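PDB 3MT1: putative carboxynorspermidine decarboxylase protein from Sinorhizobium meliloti, which probably catalyses the pyridoxal 5'-phosphate-dependent decarboxylation of carboxynorspermidine and carboxyspermidine to norspermidine and spermidine, working as a homodimer. Local coordinates for residues A93-F98 with G113-L118; R155-M160 with R190-S195; D260-A265 with N330-V335. All blocks are in the same frame, centred on the assembly; numbering follows the deposited sequence.

Interaction 1 of 3, residues A93-F98 with G113-L118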
ATOM      1  N   ALA B  93     -14.580 -23.472   1.091  1.00 39.97           N
ATOM      2  CA  ALA B  93     -14.450 -23.472   2.544  1.00 40.56           C
ATOM      3  C   ALA B  93     -15.019 -24.729   3.199  1.00 42.16           C
ATOM      4  O   ALA B  93     -15.988 -25.294   2.708  1.00 43.98           O
ATOM      5  CB  ALA B  93     -15.123 -22.230   3.130  1.00 39.96           C
ATOM      6  N   ASP B  94     -14.427 -25.150   4.313  1.00 42.55           N
ATOM      7  CA  ASP B  94     -15.008 -26.178   5.184  1.00 43.58           C
ATOM      8  C   ASP B  94     -15.840 -25.570   6.293  1.00 43.65           C
ATOM      9  O   ASP B  94     -16.805 -26.149   6.762  1.00 44.98           O
ATOM     10  CB  ASP B  94     -13.894 -27.001   5.800  1.00 44.10           C
ATOM     11  CG  ASP B  94     -13.158 -27.804   4.765  1.00 45.92           C
ATOM     12  OD1 ASP B  94     -13.838 -28.527   4.008  1.00 50.07           O
ATOM     13  OD2 ASP B  94     -11.915 -27.702   4.687  1.00 46.12           O
ATOM     14  N   LYS B  95     -15.447 -24.388   6.717  1.00 43.04           N
ATOM     15  CA  LYS B  95     -16.201 -23.632   7.666  1.00 42.87           C
ATOM     16  C   LYS B  95     -16.332 -22.235   7.101  1.00 42.83           C
ATOM     17  O   LYS B  95     -15.450 -21.752   6.348  1.00 42.19           O
ATOM     18  CB  LYS B  95     -15.512 -23.665   9.033  1.00 42.54           C
ATOM     19  CG  LYS B  95     -15.597 -25.071   9.648  1.00 43.39           C
ATOM     20  CD  LYS B  95     -15.136 -25.129  11.089  1.00 45.19           C
ATOM     21  CE  LYS B  95     -15.102 -26.547  11.671  1.00 42.78           C
ATOM     22  NZ  LYS B  95     -14.094 -27.388  10.943  1.00 42.91           N
ATOM     23  N   ILE B  96     -17.460 -21.601   7.421  1.00 42.83           N
ATOM     24  CA  ILE B  96     -17.715 -20.227   7.004  1.00 41.66           C
ATOM     25  C   ILE B  96     -18.193 -19.494   8.232  1.00 41.83           C
ATOM     26  O   ILE B  96     -18.917 -20.056   9.047  1.00 42.27           O
ATOM     27  CB  ILE B  96     -18.738 -20.140   5.836  1.00 42.45           C
ATOM     28  CG1 ILE B  96     -18.755 -18.715   5.253  1.00 42.90           C
ATOM     29  CG2 ILE B  96     -20.111 -20.574   6.268  1.00 41.09           C
ATOM     30  CD1 ILE B  96     -19.555 -18.585   3.962  1.00 42.16           C
ATOM     31  N   ILE B  97     -17.741 -18.261   8.388  1.00 41.14           N
ATOM     32  CA  ILE B  97     -18.083 -17.462   9.538  1.00 41.69           C
ATOM     33  C   ILE B  97     -18.665 -16.137   9.101  1.00 42.60           C
ATOM     34  O   ILE B  97     -18.201 -15.507   8.130  1.00 41.46           O
ATOM     35  CB  ILE B  97     -16.871 -17.255  10.422  1.00 41.55           C
ATOM     36  CG1 ILE B  97     -16.461 -18.616  10.982  1.00 42.11           C
ATOM     37  CG2 ILE B  97     -17.158 -16.240  11.546  1.00 40.62           C
ATOM     38  CD1 ILE B  97     -15.003 -18.919  10.818  1.00 44.91           C
ATOM     39  N   PHE B  98     -19.727 -15.747   9.806  1.00 43.68           N
ATOM     40  CA  PHE B  98     -20.439 -14.530   9.485  1.00 44.27           C
ATOM     41  C   PHE B  98     -20.279 -13.574  10.603  1.00 45.41           C
ATOM     42  O   PHE B  98     -20.196 -13.975  11.774  1.00 45.77           O
ATOM     43  CB  PHE B  98     -21.909 -14.777   9.230  1.00 44.67           C
ATOM     44  CG  PHE B  98     -22.167 -15.830   8.208  1.00 44.28           C
ATOM     45  CD1 PHE B  98     -22.175 -15.512   6.858  1.00 43.58           C
ATOM     46  CD2 PHE B  98     -22.394 -17.160   8.595  1.00 44.19           C
ATOM     47  CE1 PHE B  98     -22.410 -16.496   5.902  1.00 42.81           C
ATOM     48  CE2 PHE B  98     -22.629 -18.132   7.663  1.00 43.35           C
ATOM     49  CZ  PHE B  98     -22.633 -17.799   6.305  1.00 43.54           C
ATOM     50  N   GLY B 113     -24.339 -26.582   3.068  1.00 50.14           N
ATOM     51  CA  GLY B 113     -23.595 -27.839   3.019  1.00 49.70           C
ATOM     52  C   GLY B 113     -22.405 -27.955   3.955  1.00 48.09           C
ATOM     53  O   GLY B 113     -21.858 -29.027   4.130  1.00 48.58           O
ATOM     54  N   ILE B 114     -21.988 -26.842   4.542  1.00 46.59           N
ATOM     55  CA  ILE B 114     -20.804 -26.812   5.367  1.00 45.13           C
ATOM     56  C   ILE B 114     -21.165 -26.257   6.726  1.00 44.92           C
ATOM     57  O   ILE B 114     -22.274 -25.727   6.902  1.00 45.77           O
ATOM     58  CB  ILE B 114     -19.667 -25.964   4.718  1.00 44.36           C
ATOM     59  CG1 ILE B 114     -20.174 -24.560   4.359  1.00 44.64           C
ATOM     60  CG2 ILE B 114     -19.056 -26.699   3.488  1.00 44.24           C
ATOM     61  CD1 ILE B 114     -19.096 -23.591   3.981  1.00 44.57           C
ATOM     62  N   ALA B 115     -20.233 -26.390   7.672  1.00 43.90           N
ATOM     63  CA  ALA B 115     -20.377 -25.894   9.046  1.00 44.50           C
ATOM     64  C   ALA B 115     -20.402 -24.350   9.082  1.00 44.40           C
ATOM     65  O   ALA B 115     -19.570 -23.705   8.452  1.00 43.91           O
ATOM     66  CB  ALA B 115     -19.240 -26.437   9.935  1.00 43.40           C
ATOM     67  N   ARG B 116     -21.360 -23.771   9.803  1.00 44.89           N
ATOM     68  CA  ARG B 116     -21.514 -22.339   9.846  1.00 44.77           C
ATOM     69  C   ARG B 116     -21.188 -21.847  11.240  1.00 44.67           C
ATOM     70  O   ARG B 116     -21.494 -22.516  12.241  1.00 45.69           O
ATOM     71  CB  ARG B 116     -22.935 -21.937   9.417  1.00 46.87           C
ATOM     72  CG  ARG B 116     -23.241 -22.234   7.917  1.00 48.09           C
ATOM     73  CD  ARG B 116     -24.737 -22.232   7.567  1.00 51.00           C
ATOM     74  NE  ARG B 116     -25.544 -23.015   8.511  1.00 55.62           N
ATOM     75  CZ  ARG B 116     -25.667 -24.342   8.509  1.00 57.04           C
ATOM     76  NH1 ARG B 116     -25.038 -25.102   7.608  1.00 59.34           N
ATOM     77  NH2 ARG B 116     -26.423 -24.921   9.423  1.00 57.75           N
ATOM     78  N   GLY B 117     -20.551 -20.682  11.295  1.00 43.69           N
ATOM     79  CA  GLY B 117     -20.133 -20.050  12.539  1.00 43.41           C
ATOM     80  C   GLY B 117     -20.548 -18.600  12.591  1.00 44.47           C
ATOM     81  O   GLY B 117     -20.987 -18.023  11.597  1.00 44.80           O
ATOM     82  N   LEU B 118     -20.430 -17.996  13.765  1.00 45.81           N
ATOM     83  CA  LEU B 118     -20.845 -16.618  13.949  1.00 46.46           C
ATOM     84  C   LEU B 118     -19.762 -15.956  14.771  1.00 46.45           C
ATOM     85  O   LEU B 118     -19.264 -16.549  15.715  1.00 46.84           O
ATOM     86  CB  LEU B 118     -22.206 -16.571  14.677  1.00 48.23           C
ATOM     87  CG  LEU B 118     -22.846 -15.193  14.930  1.00 49.58           C
ATOM     88  CD1 LEU B 118     -23.599 -14.684  13.695  1.00 50.46           C
ATOM     89  CD2 LEU B 118     -23.773 -15.189  16.139  1.00 50.21           C
TER
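The backbone ladder here runs from Ile96 to Phe98, and Ile96 is bonded to the neighbouring strand through both its N and its O. Its N donates to Ala115 O at 3.2 Å, nearly along the C=O axis, and its O takes the N-H of Gly117 at 2.8 Å. One step on, Phe98 N reaches Gly117 O at 3.2 Å, but from well above the carbonyl plane. The Ile96 side chain turns CG1 anti to the backbone N (chi1 -169°) and leads it away from the partner strand, so CG2 does the touching, 3.9 Å from Arg116 CG. The Phe98 ring lies alongside Arg116, its CE2 edge facing the same CG. These are strands 95-98 and 115-119 of the (beta/alpha)8 (TIM) barrel, parallel neighbours joined in a beta-alpha-beta unit by helix 101-107, which packs on Phe98 while helix 83-92 covers Ile96. The face carrying Lys95, Ile97 and Ala115 looks the other way, into the barrel: Lys95 forms a salt bridge with Glu73 and a cation-pi contact with Trp193. Toward Asp94 and Ile114 only the main-chain pairing opens, their CA atoms 5.8 Å apart; the Ile114 side chain still packs closely, with CG2 3.5 Å from Ala93 O and CD1 against Ile96 CG2. The solvent side is at Asp94, partly exposed, which turns from the contact to a salt bridge with Arg67.

Interaction 2 of 3, residues R155-M160 with R190-S195; sequences RINGFM and RVDWVS
Asn157 O is gripped twice: Asp192 N donates to it at 2.9 Å in a good bond, and Trp193 N adds a weak one at 3.4 Å. The same asparagine also reaches across with its side chain. With CG anti to the backbone N (chi1 169°), OD1 comes to the edge of the indole and takes the N-H of Trp193 NE1 at 2.6 Å; the bond lies near the ring plane but meets the amide from above its own plane, and it is bent, 131° at the hydrogen. Asn157 ND2 comes 2.7 Å from Asp192 OD1, the amide and carboxylate planes standing steeply to each other. Trp193 holds CG in the crowded position between backbone N and carbonyl carbon (chi1 60°), which lays the indole over the chain. Gly158, with no side chain, puts its CA over the face of the six-membered ring, 3.5 Å from the centroid, a close CH-pi contact. Regular parallel pairing then takes over: Phe159 N donates to Trp193 O, and Ser195 N to Phe159 O at 2.9 Å, both in the carbonyl plane. On the other face Val191 brings both methyls to the Phe159 ring, CG1 lying 3.9 Å from CE2. Strands 158-160 and 193-195 form a beta-alpha-beta unit of the TIM barrel with helix 170-190, which packs on Phe159 and Val194 from outside, while strands 115-119 and 226-229 flank the pair.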
ATOM      1  N   ARG B 155     -28.996 -22.791  13.510  1.00 62.89           N
ATOM      2  CA  ARG B 155     -28.430 -22.585  12.183  1.00 61.04           C
ATOM      3  C   ARG B 155     -26.907 -22.515  12.214  1.00 58.53           C
ATOM      4  O   ARG B 155     -26.260 -22.553  11.170  1.00 57.01           O
ATOM      5  CB  ARG B 155     -28.995 -21.310  11.551  1.00 61.80           C
ATOM      6  CG  ARG B 155     -30.471 -21.080  11.813  1.00 66.03           C
ATOM      7  CD  ARG B 155     -30.982 -19.892  11.045  1.00 68.80           C
ATOM      8  NE  ARG B 155     -31.253 -20.229   9.654  1.00 71.23           N
ATOM      9  CZ  ARG B 155     -31.643 -19.359   8.723  1.00 74.52           C
ATOM     10  NH1 ARG B 155     -31.805 -18.067   9.015  1.00 75.59           N
ATOM     11  NH2 ARG B 155     -31.863 -19.781   7.480  1.00 75.47           N
ATOM     12  N   ILE B 156     -26.324 -22.387  13.400  1.00 58.13           N
ATOM     13  CA  ILE B 156     -24.862 -22.414  13.510  1.00 56.55           C
ATOM     14  C   ILE B 156     -24.386 -23.629  14.296  1.00 56.42           C
ATOM     15  O   ILE B 156     -25.161 -24.497  14.618  1.00 57.65           O
ATOM     16  CB  ILE B 156     -24.278 -21.118  14.112  1.00 55.83           C
ATOM     17  CG1 ILE B 156     -24.935 -20.836  15.467  1.00 57.96           C
ATOM     18  CG2 ILE B 156     -24.384 -19.959  13.101  1.00 55.03           C
ATOM     19  CD1 ILE B 156     -25.016 -19.352  15.856  1.00 59.94           C
ATOM     20  N   ASN B 157     -23.111 -23.632  14.637  1.00 55.40           N
ATOM     21  CA  ASN B 157     -22.393 -24.824  15.021  1.00 55.60           C
ATOM     22  C   ASN B 157     -21.081 -24.412  15.741  1.00 54.22           C
ATOM     23  O   ASN B 157     -20.408 -25.231  16.375  1.00 53.41           O
ATOM     24  CB  ASN B 157     -22.122 -25.563  13.712  1.00 55.28           C
ATOM     25  CG  ASN B 157     -21.165 -26.687  13.846  1.00 56.93           C
ATOM     26  OD1 ASN B 157     -20.140 -26.687  13.190  1.00 60.79           O
ATOM     27  ND2 ASN B 157     -21.511 -27.694  14.626  1.00 61.15           N
ATOM     28  N   GLY B 158     -20.750 -23.121  15.635  1.00 52.93           N
ATOM     29  CA  GLY B 158     -19.463 -22.617  16.059  1.00 52.22           C
ATOM     30  C   GLY B 158     -19.424 -21.121  16.264  1.00 52.37           C
ATOM     31  O   GLY B 158     -20.262 -20.381  15.747  1.00 52.49           O
ATOM     32  N   PHE B 159     -18.443 -20.677  17.039  1.00 52.49           N
ATOM     33  CA  PHE B 159     -18.228 -19.252  17.224  1.00 53.20           C
ATOM     34  C   PHE B 159     -16.807 -18.890  16.884  1.00 52.87           C
ATOM     35  O   PHE B 159     -15.884 -19.702  17.023  1.00 51.68           O
ATOM     36  CB  PHE B 159     -18.487 -18.828  18.663  1.00 54.57           C
ATOM     37  CG  PHE B 159     -19.898 -19.020  19.117  1.00 55.23           C
ATOM     38  CD1 PHE B 159     -20.956 -18.489  18.391  1.00 55.67           C
ATOM     39  CD2 PHE B 159     -20.165 -19.699  20.284  1.00 55.46           C
ATOM     40  CE1 PHE B 159     -22.257 -18.656  18.815  1.00 57.37           C
ATOM     41  CE2 PHE B 159     -21.473 -19.865  20.727  1.00 58.59           C
ATOM     42  CZ  PHE B 159     -22.521 -19.350  19.993  1.00 58.39           C
HETATM   43  N   MSE B 160     -16.649 -17.655  16.426  1.00 54.24           N
HETATM   44  CA  MSE B 160     -15.342 -17.057  16.270  1.00 54.84           C
HETATM   45  C   MSE B 160     -15.242 -15.905  17.259  1.00 56.42           C
HETATM   46  O   MSE B 160     -16.204 -15.164  17.428  1.00 57.24           O
HETATM   47  CB  MSE B 160     -15.137 -16.570  14.845  1.00 53.50           C
HETATM   48  CG  MSE B 160     -13.742 -16.043  14.625  1.00 55.76           C
HETATM   49 SE   MSE B 160     -13.709 -14.461  13.501  0.75 60.71          SE
HETATM   50  CE  MSE B 160     -13.390 -15.360  11.827  1.00 57.34           C
ATOM     51  N   ARG B 190     -22.830 -25.216  24.008  1.00 61.56           N
ATOM     52  CA  ARG B 190     -23.891 -25.746  23.134  1.00 61.45           C
ATOM     53  C   ARG B 190     -23.456 -25.959  21.681  1.00 58.61           C
ATOM     54  O   ARG B 190     -24.148 -26.633  20.915  1.00 59.12           O
ATOM     55  CB  ARG B 190     -25.140 -24.849  23.178  1.00 63.10           C
ATOM     56  CG  ARG B 190     -25.858 -24.785  24.524  1.00 67.67           C
ATOM     57  CD  ARG B 190     -26.943 -23.683  24.557  1.00 72.89           C
ATOM     58  NE  ARG B 190     -27.845 -23.754  23.399  1.00 75.18           N
ATOM     59  CZ  ARG B 190     -28.837 -22.900  23.134  1.00 76.36           C
ATOM     60  NH1 ARG B 190     -29.098 -21.878  23.950  1.00 77.40           N
ATOM     61  NH2 ARG B 190     -29.570 -23.075  22.035  1.00 74.59           N
ATOM     62  N   VAL B 191     -22.322 -25.390  21.293  1.00 55.87           N
ATOM     63  CA  VAL B 191     -21.832 -25.559  19.928  1.00 53.28           C
ATOM     64  C   VAL B 191     -20.696 -26.546  19.946  1.00 52.47           C
ATOM     65  O   VAL B 191     -20.312 -27.020  21.010  1.00 53.12           O
ATOM     66  CB  VAL B 191     -21.366 -24.237  19.282  1.00 51.57           C
ATOM     67  CG1 VAL B 191     -22.518 -23.275  19.166  1.00 52.72           C
ATOM     68  CG2 VAL B 191     -20.241 -23.613  20.063  1.00 51.33           C
ATOM     69  N   ASP B 192     -20.141 -26.871  18.786  1.00 50.84           N
ATOM     70  CA  ASP B 192     -19.090 -27.854  18.820  1.00 50.43           C
ATOM     71  C   ASP B 192     -17.724 -27.416  18.323  1.00 48.24           C
ATOM     72  O   ASP B 192     -16.808 -28.219  18.305  1.00 48.18           O
ATOM     73  CB  ASP B 192     -19.556 -29.209  18.260  1.00 52.19           C
ATOM     74  CG  ASP B 192     -19.987 -29.120  16.853  1.00 52.02           C
ATOM     75  OD1 ASP B 192     -19.361 -28.310  16.160  1.00 53.57           O
ATOM     76  OD2 ASP B 192     -20.937 -29.831  16.447  1.00 52.46           O
ATOM     77  N   TRP B 193     -17.559 -26.130  17.997  1.00 46.55           N
ATOM     78  CA  TRP B 193     -16.211 -25.583  17.760  1.00 44.03           C
ATOM     79  C   TRP B 193     -16.117 -24.092  18.006  1.00 42.80           C
ATOM     80  O   TRP B 193     -17.091 -23.363  17.848  1.00 43.11           O
ATOM     81  CB  TRP B 193     -15.675 -25.916  16.365  1.00 42.27           C
ATOM     82  CG  TRP B 193     -16.512 -25.391  15.247  1.00 43.57           C
ATOM     83  CD1 TRP B 193     -17.484 -26.066  14.592  1.00 45.11           C
ATOM     84  CD2 TRP B 193     -16.463 -24.072  14.647  1.00 43.12           C
ATOM     85  NE1 TRP B 193     -18.040 -25.264  13.606  1.00 45.36           N
ATOM     86  CE2 TRP B 193     -17.443 -24.040  13.628  1.00 41.89           C
ATOM     87  CE3 TRP B 193     -15.694 -22.924  14.880  1.00 43.92           C
ATOM     88  CZ2 TRP B 193     -17.685 -22.918  12.842  1.00 43.01           C
ATOM     89  CZ3 TRP B 193     -15.936 -21.792  14.091  1.00 45.94           C
ATOM     90  CH2 TRP B 193     -16.927 -21.806  13.077  1.00 44.10           C
ATOM     91  N   VAL B 194     -14.915 -23.653  18.370  1.00 41.86           N
ATOM     92  CA  VAL B 194     -14.614 -22.251  18.669  1.00 41.56           C
ATOM     93  C   VAL B 194     -13.267 -21.881  18.092  1.00 40.30           C
ATOM     94  O   VAL B 194     -12.307 -22.648  18.195  1.00 40.25           O
ATOM     95  CB  VAL B 194     -14.521 -21.991  20.188  1.00 42.41           C
ATOM     96  CG1 VAL B 194     -14.116 -20.549  20.450  1.00 43.02           C
ATOM     97  CG2 VAL B 194     -15.847 -22.253  20.850  1.00 44.43           C
ATOM     98  N   SER B 195     -13.192 -20.708  17.487  1.00 39.86           N
ATOM     99  CA  SER B 195     -11.930 -20.199  17.022  1.00 39.70           C
ATOM    100  C   SER B 195     -11.551 -19.033  17.892  1.00 41.13           C
ATOM    101  O   SER B 195     -12.307 -18.039  18.013  1.00 41.91           O
ATOM    102  CB  SER B 195     -12.021 -19.726  15.584  1.00 39.15           C
ATOM    103  OG  SER B 195     -11.171 -18.589  15.420  1.00 39.73           O
TER

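Interaction 3 of 3, residues D260-A265 with N330-V335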
ATOM      1  N   ASP B 260      17.720   1.121  -1.116  1.00 32.25           N
ATOM      2  CA  ASP B 260      17.048   0.844  -2.363  1.00 33.48           C
ATOM      3  C   ASP B 260      15.657   0.227  -2.146  1.00 33.09           C
ATOM      4  O   ASP B 260      15.304  -0.756  -2.766  1.00 34.47           O
ATOM      5  CB  ASP B 260      17.928   0.028  -3.298  1.00 33.71           C
ATOM      6  CG  ASP B 260      18.295  -1.362  -2.743  1.00 36.39           C
ATOM      7  OD1 ASP B 260      18.016  -1.684  -1.550  1.00 34.53           O
ATOM      8  OD2 ASP B 260      18.893  -2.142  -3.540  1.00 39.81           O
ATOM      9  N   SER B 261      14.868   0.848  -1.293  1.00 32.58           N
ATOM     10  CA  SER B 261      13.576   0.333  -0.937  1.00 32.68           C
ATOM     11  C   SER B 261      12.754   1.513  -0.450  1.00 33.77           C
ATOM     12  O   SER B 261      13.264   2.636  -0.402  1.00 35.60           O
ATOM     13  CB  SER B 261      13.744  -0.686   0.190  1.00 32.78           C
ATOM     14  OG  SER B 261      12.523  -1.277   0.589  1.00 30.03           O
ATOM     15  N   SER B 262      11.504   1.263  -0.061  1.00 33.88           N
ATOM     16  CA  SER B 262      10.582   2.297   0.415  1.00 34.21           C
ATOM     17  C   SER B 262       9.577   1.698   1.408  1.00 34.18           C
ATOM     18  O   SER B 262       8.943   0.677   1.117  1.00 33.77           O
ATOM     19  CB  SER B 262       9.849   2.865  -0.791  1.00 34.60           C
ATOM     20  OG  SER B 262       8.899   3.837  -0.439  1.00 37.66           O
ATOM     21  N   ILE B 263       9.429   2.314   2.585  1.00 34.45           N
ATOM     22  CA  ILE B 263       8.440   1.804   3.529  1.00 34.34           C
ATOM     23  C   ILE B 263       7.023   1.856   2.974  1.00 34.51           C
ATOM     24  O   ILE B 263       6.208   1.001   3.319  1.00 34.89           O
ATOM     25  CB  ILE B 263       8.484   2.443   4.955  1.00 35.48           C
ATOM     26  CG1 ILE B 263       8.216   3.954   4.926  1.00 35.45           C
ATOM     27  CG2 ILE B 263       9.795   2.152   5.632  1.00 35.95           C
ATOM     28  CD1 ILE B 263       7.713   4.464   6.232  1.00 32.57           C
ATOM     29  N   GLU B 264       6.730   2.813   2.092  1.00 33.95           N
ATOM     30  CA  GLU B 264       5.386   2.877   1.557  1.00 34.31           C
ATOM     31  C   GLU B 264       5.094   1.682   0.657  1.00 33.42           C
ATOM     32  O   GLU B 264       3.985   1.125   0.677  1.00 33.40           O
ATOM     33  CB  GLU B 264       5.074   4.205   0.828  1.00 35.07           C
ATOM     34  CG  GLU B 264       3.604   4.246   0.422  1.00 36.77           C
ATOM     35  CD  GLU B 264       3.112   5.607  -0.005  1.00 40.39           C
ATOM     36  OE1 GLU B 264       3.771   6.602   0.323  1.00 46.89           O
ATOM     37  OE2 GLU B 264       2.082   5.687  -0.697  1.00 39.23           O
ATOM     38  N   ALA B 265       6.099   1.275  -0.105  1.00 33.03           N
ATOM     39  CA  ALA B 265       5.894   0.251  -1.112  1.00 33.36           C
ATOM     40  C   ALA B 265       6.116  -1.137  -0.556  1.00 33.43           C
ATOM     41  O   ALA B 265       5.586  -2.103  -1.095  1.00 35.22           O
ATOM     42  CB  ALA B 265       6.811   0.485  -2.290  1.00 32.65           C
ATOM     43  N   ASN B 330       3.327  -2.623  -2.991  1.00 27.92           N
ATOM     44  CA  ASN B 330       2.780  -1.918  -4.148  1.00 28.57           C
ATOM     45  C   ASN B 330       3.883  -1.224  -5.005  1.00 29.16           C
ATOM     46  O   ASN B 330       5.080  -1.220  -4.643  1.00 28.34           O
ATOM     47  CB  ASN B 330       1.762  -0.905  -3.644  1.00 28.01           C
ATOM     48  CG  ASN B 330       2.371   0.041  -2.652  1.00 28.51           C
ATOM     49  OD1 ASN B 330       3.009   1.022  -3.043  1.00 31.35           O
ATOM     50  ND2 ASN B 330       2.234  -0.266  -1.353  1.00 26.11           N
ATOM     51  N   TRP B 331       3.454  -0.591  -6.096  1.00 30.30           N
ATOM     52  CA  TRP B 331       4.344  -0.004  -7.086  1.00 30.95           C
ATOM     53  C   TRP B 331       4.494   1.511  -6.931  1.00 32.35           C
ATOM     54  O   TRP B 331       4.791   2.229  -7.883  1.00 32.55           O
ATOM     55  CB  TRP B 331       3.756  -0.289  -8.444  1.00 32.61           C
ATOM     56  CG  TRP B 331       4.004  -1.646  -8.897  1.00 32.14           C
ATOM     57  CD1 TRP B 331       3.075  -2.606  -9.129  1.00 29.11           C
ATOM     58  CD2 TRP B 331       5.285  -2.228  -9.183  1.00 30.69           C
ATOM     59  NE1 TRP B 331       3.694  -3.755  -9.554  1.00 31.67           N
ATOM     60  CE2 TRP B 331       5.048  -3.552  -9.607  1.00 31.06           C
ATOM     61  CE3 TRP B 331       6.606  -1.754  -9.136  1.00 29.07           C
ATOM     62  CZ2 TRP B 331       6.089  -4.421  -9.979  1.00 32.46           C
ATOM     63  CZ3 TRP B 331       7.643  -2.608  -9.511  1.00 29.14           C
ATOM     64  CH2 TRP B 331       7.383  -3.921  -9.934  1.00 30.79           C
ATOM     65  N   PHE B 332       4.263   2.006  -5.716  1.00 32.70           N
ATOM     66  CA  PHE B 332       4.427   3.408  -5.434  1.00 33.17           C
ATOM     67  C   PHE B 332       5.762   3.939  -5.962  1.00 33.20           C
ATOM     68  O   PHE B 332       6.834   3.336  -5.713  1.00 32.42           O
ATOM     69  CB  PHE B 332       4.391   3.562  -3.949  1.00 33.48           C
ATOM     70  CG  PHE B 332       4.607   4.956  -3.485  1.00 37.98           C
ATOM     71  CD1 PHE B 332       3.685   5.961  -3.795  1.00 42.58           C
ATOM     72  CD2 PHE B 332       5.731   5.270  -2.729  1.00 41.44           C
ATOM     73  CE1 PHE B 332       3.883   7.267  -3.352  1.00 45.39           C
ATOM     74  CE2 PHE B 332       5.931   6.584  -2.267  1.00 45.09           C
ATOM     75  CZ  PHE B 332       5.005   7.571  -2.569  1.00 44.68           C
ATOM     76  N   ASN B 333       5.682   5.050  -6.696  1.00 33.70           N
ATOM     77  CA  ASN B 333       6.824   5.710  -7.332  1.00 34.22           C
ATOM     78  C   ASN B 333       7.448   4.902  -8.479  1.00 33.86           C
ATOM     79  O   ASN B 333       8.417   5.333  -9.085  1.00 35.12           O
ATOM     80  CB  ASN B 333       7.899   6.103  -6.280  1.00 34.13           C
ATOM     81  CG  ASN B 333       7.700   7.536  -5.705  1.00 36.34           C
ATOM     82  OD1 ASN B 333       6.572   8.017  -5.558  1.00 38.93           O
ATOM     83  ND2 ASN B 333       8.815   8.209  -5.384  1.00 36.45           N
ATOM     84  N   GLY B 334       6.880   3.741  -8.783  1.00 33.11           N
ATOM     85  CA  GLY B 334       7.518   2.776  -9.652  1.00 31.26           C
ATOM     86  C   GLY B 334       8.811   2.187  -9.089  1.00 32.11           C
ATOM     87  O   GLY B 334       9.572   1.534  -9.824  1.00 32.76           O
ATOM     88  N   VAL B 335       9.104   2.399  -7.809  1.00 32.22           N
ATOM     89  CA  VAL B 335      10.298   1.739  -7.273  1.00 33.66           C
ATOM     90  C   VAL B 335      10.254   0.221  -7.438  1.00 32.52           C
ATOM     91  O   VAL B 335       9.190  -0.401  -7.434  1.00 30.79           O
ATOM     92  CB  VAL B 335      10.730   2.141  -5.816  1.00 35.07           C
ATOM     93  CG1 VAL B 335      10.790   3.649  -5.656  1.00 37.35           C
ATOM     94  CG2 VAL B 335       9.845   1.502  -4.785  1.00 33.91           C
TER
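An Asx turn at Asn330, in the loop between strands 315-318 and 339-343, meets the first turn of helix 263-266, which follows strand 255-259 of the mixed sheet. Ser262 is the helix N-cap, its OG bonded to Asp299. The polar part centres on Asn330. OD1 closes the turn by accepting from Phe332 N at 3.1 Å, which fixes the amide so that ND2 points at Glu264 O; that bond, 3.0 Å long, lies close to the amide plane and falls on a carbonyl lone pair. Asn330 N gives a matching bond to Ala265 O, so one residue holds two consecutive helix carbonyls. Its side chain is about 10 Å from that of Asp269, a predicted substrate-binding residue. Apolar packing is lighter, with Ala265 CB 4.1 Å from Val335 CG2. The stacking part belongs to Glu264: its extended chain, CG anti to the backbone N (chi1 -174°), runs over one face of the Phe332 ring, with CG making a CH-pi contact and the carboxylate only 17° from parallel to the ring. OE2 forms a salt bridge with Lys328 of the second subunit, which may keep Glu264 ionised, while OE1 sits over the rim, 3.3 Å from Phe332 CZ.

Overall arrangement
Interactions 1 and 2 are consecutive pieces of one barrel: strands 115-119 and 158-160 are neighbours, so the two contacts touch, with Leu118 O close to Met160 N and Arg116 NE to Arg155 O, both probable hydrogen bonds. Both rest on parallel main-chain pairing; interaction 2 is the more buried and adds side-chain polar links and an indole face. Interaction 3 lies on the opposite side of the chain's centre, its centre about 38 Å and about 42 Å from the centres of interactions 1 and 2. Fully buried, it joins a short helix to a loop through one side-chain-to-backbone bond, one backbone-to-backbone bond and a carboxylate on a ring, and it alone borders the second subunit.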